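Local coordinates for possible flavin reductase (Haemophilus somnus 129PT, PDB 2R0X) that probably reduces flavins with a nicotinamide cofactor, as a split-barrel, FMN-binding protein of the flavin reductase family, at the interface of chains A and B. Coordinates in Å, arbitrary orientation; residue numbers count along the deposited sequence, not the author numbering. Chains: chain A/B, Possible flavin reductase.

Contact 1: the interface of chains A and B. Residues chain A 18, 20, 72, 114, 116; chain B 12, 15-16.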
ATOM      1  N   ALA A  18       1.186   5.489   5.031  1.00  6.61           N
ATOM      2  CA  ALA A  18       0.052   5.865   5.849  1.00  6.19           C
ATOM      3  C   ALA A  18      -0.145   4.790   6.904  1.00  5.77           C
ATOM      4  O   ALA A  18       0.305   3.673   6.790  1.00  7.82           O
ATOM      5  CB  ALA A  18      -1.199   6.067   5.031  1.00  6.63           C
ATOM      6  N   HIS A  20      -3.051   3.005   9.525  1.00  5.66           N
ATOM      7  CA  HIS A  20      -4.478   2.742   9.662  1.00  5.71           C
ATOM      8  C   HIS A  20      -4.712   1.849  10.870  1.00  5.36           C
ATOM      9  O   HIS A  20      -3.840   1.040  11.269  1.00  6.94           O
ATOM     10  CB  HIS A  20      -5.004   2.003   8.428  1.00  5.77           C
ATOM     11  CG  HIS A  20      -4.511   2.514   7.147  1.00  5.33           C
ATOM     12  ND1 HIS A  20      -5.160   3.498   6.443  1.00  6.45           N
ATOM     13  CD2 HIS A  20      -3.391   2.185   6.472  1.00  6.16           C
ATOM     14  CE1 HIS A  20      -4.420   3.772   5.384  1.00  6.75           C
ATOM     15  NE2 HIS A  20      -3.344   2.992   5.376  1.00  6.90           N
ATOM     16  N   THR A  72      -8.056   5.422   8.709  1.00  5.01           N
ATOM     17  CA  THR A  72      -6.756   6.043   8.406  1.00  4.58           C
ATOM     18  C   THR A  72      -6.483   7.152   9.419  1.00  4.97           C
ATOM     19  O   THR A  72      -7.392   7.929   9.727  1.00  6.10           O
ATOM     20  CB  THR A  72      -6.788   6.588   6.980  1.00  5.31           C
ATOM     21  OG1 THR A  72      -7.155   5.555   6.072  1.00  6.07           O
ATOM     22  CG2 THR A  72      -5.398   7.192   6.582  1.00  6.07           C
ATOM     23  N   ILE A 114      -9.668   9.375   7.628  1.00  5.64           N
ATOM     24  CA  ILE A 114     -10.577   8.771   6.650  1.00  6.21           C
ATOM     25  C   ILE A 114     -11.111   7.495   7.260  1.00  5.60           C
ATOM     26  O   ILE A 114     -10.400   6.846   8.010  1.00  6.13           O
ATOM     27  CB  ILE A 114      -9.861   8.372   5.290  1.00  6.08           C
ATOM     28  CG1 ILE A 114      -8.621   9.221   4.977  1.00  7.77           C
ATOM     29  CG2 ILE A 114     -10.862   8.436   4.163  1.00  7.75           C
ATOM     30  CD1 ILE A 114      -7.763   8.662   3.858  1.00  7.59           C
ATOM     31  N   PHE A 116     -13.086   3.992   5.815  1.00  5.13           N
ATOM     32  CA  PHE A 116     -13.617   3.188   4.715  1.00  5.61           C
ATOM     33  C   PHE A 116     -14.250   1.931   5.282  1.00  5.90           C
ATOM     34  O   PHE A 116     -13.577   1.092   5.843  1.00  6.28           O
ATOM     35  CB  PHE A 116     -12.505   2.736   3.767  1.00  6.63           C
ATOM     36  CG  PHE A 116     -11.630   3.810   3.192  1.00  6.18           C
ATOM     37  CD1 PHE A 116     -10.489   4.225   3.847  1.00  7.13           C
ATOM     38  CD2 PHE A 116     -11.902   4.350   1.967  1.00  7.91           C
ATOM     39  CE1 PHE A 116      -9.633   5.170   3.268  1.00  7.06           C
ATOM     40  CE2 PHE A 116     -11.017   5.276   1.382  1.00  9.66           C
ATOM     41  CZ  PHE A 116      -9.903   5.668   2.065  1.00  8.48           C
TER
HETATM   42  N   MSE B  12      -9.478   8.812  -1.302  0.50 11.99           N
HETATM   43  CA  MSE B  12      -8.120   8.313  -1.577  0.50 11.93           C
HETATM   44  C   MSE B  12      -7.100   9.433  -1.660  0.50 12.54           C
HETATM   45  O   MSE B  12      -5.938   9.250  -1.262  0.50 11.01           O
HETATM   46  CB  MSE B  12      -8.052   7.491  -2.856  0.50 13.00           C
HETATM   47  CG  MSE B  12      -8.714   6.109  -2.746  0.50 13.21           C
HETATM   48 SE   MSE B  12      -7.932   5.047  -1.290  0.38 12.73          SE
HETATM   49  CE  MSE B  12      -6.097   4.984  -1.902  0.50 13.45           C
ATOM     50  N   LEU B  15      -5.217   9.818   1.462  0.50  8.16           N
ATOM     51  CA  LEU B  15      -4.361   8.705   1.943  0.50  8.44           C
ATOM     52  C   LEU B  15      -2.940   8.867   1.411  0.50  8.36           C
ATOM     53  O   LEU B  15      -2.701   8.677   0.218  0.50 10.03           O
ATOM     54  CB  LEU B  15      -4.956   7.332   1.505  0.50  8.81           C
ATOM     55  CG  LEU B  15      -4.598   6.069   2.305  0.50  7.85           C
ATOM     56  CD1 LEU B  15      -5.615   4.948   2.066  0.50  9.13           C
ATOM     57  CD2 LEU B  15      -3.206   5.573   1.973  0.50  9.18           C
ATOM     58  N   ALA B  16      -2.016   9.255   2.298  1.00  7.85           N
ATOM     59  CA  ALA B  16      -0.637   9.515   1.957  1.00  7.86           C
ATOM     60  C   ALA B  16      -0.007   8.246   1.409  1.00  7.30           C
ATOM     61  O   ALA B  16      -0.174   7.168   1.988  1.00  9.05           O
ATOM     62  CB  ALA B  16       0.135   9.927   3.200  1.00  8.97           C
TER
HETATM   63  O   HOH W   1       0.538   4.485   2.311  1.00  9.09           O
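B:Leu15, in the loop that follows helix 5-13 of chain B, packs its isobutyl group among A:Ala18, A:His20, A:Ile114 and A:Phe116 of chain A. Its two methyls part company there. CD1 lies 3.7 Å from CE1 of the A:His20 imidazole and also reaches towards the phenyl CE1 of A:Phe116, while CD2 packs against the A:Ala18 methyl CB, likewise at 3.7 Å. The branch point CG of B:Leu15 sits in the plane of the imidazole at its CE1 edge, so the histidine meets the leucine rim-on and not with a face. From another side A:Ile114 crosses the leucine at about a right angle, its terminal CD1 3.9 Å from B:Leu15 CB and close to the backbone N as well. With CG anti to its backbone nitrogen (chi1 -156°), the leucine extends away from its own loop and in among these side chains.

Three residues earlier, in helix 5-13, the selenium of selenomethionine B:Met12 touches the far end of the A:Phe116 ring, SE to CZ being 3.9 Å. Bends at chi2 and chi3 fold the chain of B:Met12 so that selenium, rather than the end methyl, makes this contact.

A water links the backbones beside the leucine: it is 3.0 Å from A:Ala18 N, in a nearly straight bond (167° at H), and 2.8 Å from B:Ala16 O.

Behind the first shell, A:Thr72 OG1 hydrogen-bonds A:His20 ND1 at 2.9 Å, lying at the ring edge in plane, though the bond is bent (137° at H). It may help to fix the rotation of the imidazole, with CE1 turned to the leucine. The same OG1 also lies in plane at the edge of the A:Phe116 ring. Strands 17-18, 20-25 and 114-126 supply the surface that receives the partner's loop, with A:Thr72 of strand 67-72 behind it; repeated by the two-fold, this probably helps to hold the two subunits of the deposited assembly together.

Contact 2: the interface of chains A and B. Residues chain A 16, 149, 156, 158; chain B 16, 149, 156, 158.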
ATOM      1  N   ALA A  16       7.782   5.020   3.040  1.00  7.85           N
ATOM      2  CA  ALA A  16       6.830   5.819   3.777  1.00  7.86           C
ATOM      3  C   ALA A  16       5.444   5.216   3.625  1.00  7.30           C
ATOM      4  O   ALA A  16       5.035   4.868   2.513  1.00  9.05           O
ATOM      5  CB  ALA A  16       6.795   7.231   3.216  1.00  8.97           C
ATOM      6  N   VAL A 149       2.161   9.434   9.054  1.00  5.97           N
ATOM      7  CA  VAL A 149       3.015   8.644   8.169  1.00  6.62           C
ATOM      8  C   VAL A 149       4.116   8.013   8.986  1.00  5.99           C
ATOM      9  O   VAL A 149       4.656   8.669   9.882  1.00  7.74           O
ATOM     10  CB  VAL A 149       3.526   9.477   6.971  1.00  7.15           C
ATOM     11  CG1 VAL A 149       4.670   8.799   6.197  1.00  8.96           C
ATOM     12  CG2 VAL A 149       2.366   9.824   6.019  1.00  9.63           C
ATOM     13  N   HIS A 156       5.615  10.814  11.402  1.00  6.85           N
ATOM     14  CA  HIS A 156       5.705  12.013  10.621  1.00  7.26           C
ATOM     15  C   HIS A 156       4.308  12.544  10.375  1.00  7.33           C
ATOM     16  O   HIS A 156       3.346  11.787  10.400  1.00  7.05           O
ATOM     17  CB  HIS A 156       6.357  11.717   9.251  1.00  7.28           C
ATOM     18  CG  HIS A 156       7.661  11.015   9.388  1.00  7.35           C
ATOM     19  ND1 HIS A 156       8.859  11.655   9.579  1.00  9.42           N
ATOM     20  CD2 HIS A 156       7.932   9.694   9.400  1.00  7.98           C
ATOM     21  CE1 HIS A 156       9.827  10.749   9.679  1.00  9.07           C
ATOM     22  NE2 HIS A 156       9.277   9.546   9.600  1.00  8.92           N
ATOM     23  N   VAL A 158       2.107  14.543   7.500  1.00  8.90           N
ATOM     24  CA  VAL A 158       2.036  14.970   6.117  1.00 10.42           C
ATOM     25  C   VAL A 158       0.709  15.637   5.837  1.00 11.41           C
ATOM     26  O   VAL A 158      -0.323  15.004   5.955  1.00 12.24           O
ATOM     27  CB  VAL A 158       2.238  13.788   5.155  1.00 11.34           C
ATOM     28  CG1 VAL A 158       2.111  14.275   3.712  1.00 12.73           C
ATOM     29  CG2 VAL A 158       3.599  13.212   5.407  1.00 13.01           C
ATOM     30  OXT VAL A 158       0.720  16.838   5.550  1.00 17.29           O
TER
ATOM     31  N   ALA B  16      -2.016   9.255   2.298  1.00  7.85           N
ATOM     32  CA  ALA B  16      -0.637   9.515   1.957  1.00  7.86           C
ATOM     33  C   ALA B  16      -0.007   8.246   1.409  1.00  7.30           C
ATOM     34  O   ALA B  16      -0.174   7.168   1.988  1.00  9.05           O
ATOM     35  CB  ALA B  16       0.135   9.927   3.200  1.00  8.97           C
ATOM     36  N   VAL B 149       6.328  11.584  -1.195  1.00  5.97           N
ATOM     37  CA  VAL B 149       4.993  11.183  -0.755  1.00  6.62           C
ATOM     38  C   VAL B 149       3.965  11.997  -1.504  1.00  5.99           C
ATOM     39  O   VAL B 149       4.175  13.196  -1.706  1.00  7.74           O
ATOM     40  CB  VAL B 149       4.848  11.257   0.782  1.00  7.15           C
ATOM     41  CG1 VAL B 149       3.391  11.159   1.266  1.00  8.96           C
ATOM     42  CG2 VAL B 149       5.712  10.177   1.460  1.00  9.63           C
ATOM     43  N   HIS B 156       5.139  15.811  -1.446  1.00  6.85           N
ATOM     44  CA  HIS B 156       5.633  16.059  -0.124  1.00  7.26           C
ATOM     45  C   HIS B 156       6.952  15.337   0.050  1.00  7.33           C
ATOM     46  O   HIS B 156       7.210  14.349  -0.627  1.00  7.05           O
ATOM     47  CB  HIS B 156       4.643  15.520   0.933  1.00  7.28           C
ATOM     48  CG  HIS B 156       3.263  16.031   0.725  1.00  7.35           C
ATOM     49  ND1 HIS B 156       2.805  17.226   1.220  1.00  9.42           N
ATOM     50  CD2 HIS B 156       2.243  15.498   0.020  1.00  7.98           C
ATOM     51  CE1 HIS B 156       1.541  17.399   0.846  1.00  9.07           C
ATOM     52  NE2 HIS B 156       1.189  16.368   0.089  1.00  8.92           N
ATOM     53  N   VAL B 158       9.175  13.391   2.946  1.00  8.90           N
ATOM     54  CA  VAL B 158       9.173  12.782   4.260  1.00 10.42           C
ATOM     55  C   VAL B 158      10.516  12.155   4.555  1.00 11.41           C
ATOM     56  O   VAL B 158      10.924  11.245   3.860  1.00 12.24           O
ATOM     57  CB  VAL B 158       8.066  11.723   4.384  1.00 11.34           C
ATOM     58  CG1 VAL B 158       8.128  11.076   5.768  1.00 12.73           C
ATOM     59  CG2 VAL B 158       6.746  12.403   4.171  1.00 13.01           C
ATOM     60  OXT VAL B 158      11.186  12.640   5.473  1.00 17.29           O
TER
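A:Val158 and B:Val158, the C-terminal residues of the two chains, meet through their CG2 methyls 3.5 Å apart, slightly tighter than usual carbon packing. The two side chains cross at about a right angle, and the two-fold relation gives each methyl the same environment.

Aliphatic packing continues on either side of this pair. The CG2 methyl of A:Val149, on strand 148-151, presses on the B:Ala16 methyl CB at 3.6 Å, and B:Val149 does the same to A:Ala16. The other branch of A:Val149, CG1, approaches B:Val158 CG1 more loosely at 4.2 Å. Each Val149 therefore divides its methyls between the partner's alanine and the partner's C-terminal valine.

The second kind of contact is CH-pi. A:His156, on strand 154-157, offers one imidazole face to B:Val158, whose CG1 stands 3.8 Å from the ring centroid, displaced towards the rim; A:Val158 caps B:His156 in the same way. The ring is brought to this position with CG anti to the carbonyl carbon (chi1 -53°).

Each Val158 thus works with both branches across the interface. Its CG1, anti to the backbone N at chi1 178°, goes to the histidine, leaving CG2 for the other valine. Over the imidazole, the nearest ring atom to B:Val158 CG1 is A:His156 CG, 3.7 Å away.

Contact 1 and contact 2 lie side by side on one interface, the centres of their C-alpha atoms about 12 Å apart. B:Ala16 belongs to both, presenting its backbone to one and its side chain to the other. The loop after helix 5-13 therefore ties the leucine site to the C-terminal cluster. Contact 2 contains matching residues from both chains, whereas contact 1 has a twin with the chains exchanged. The two patches are continuous parts of one two-fold interface, which may be that of a dimer; the coordinates alone do not establish the state in solution.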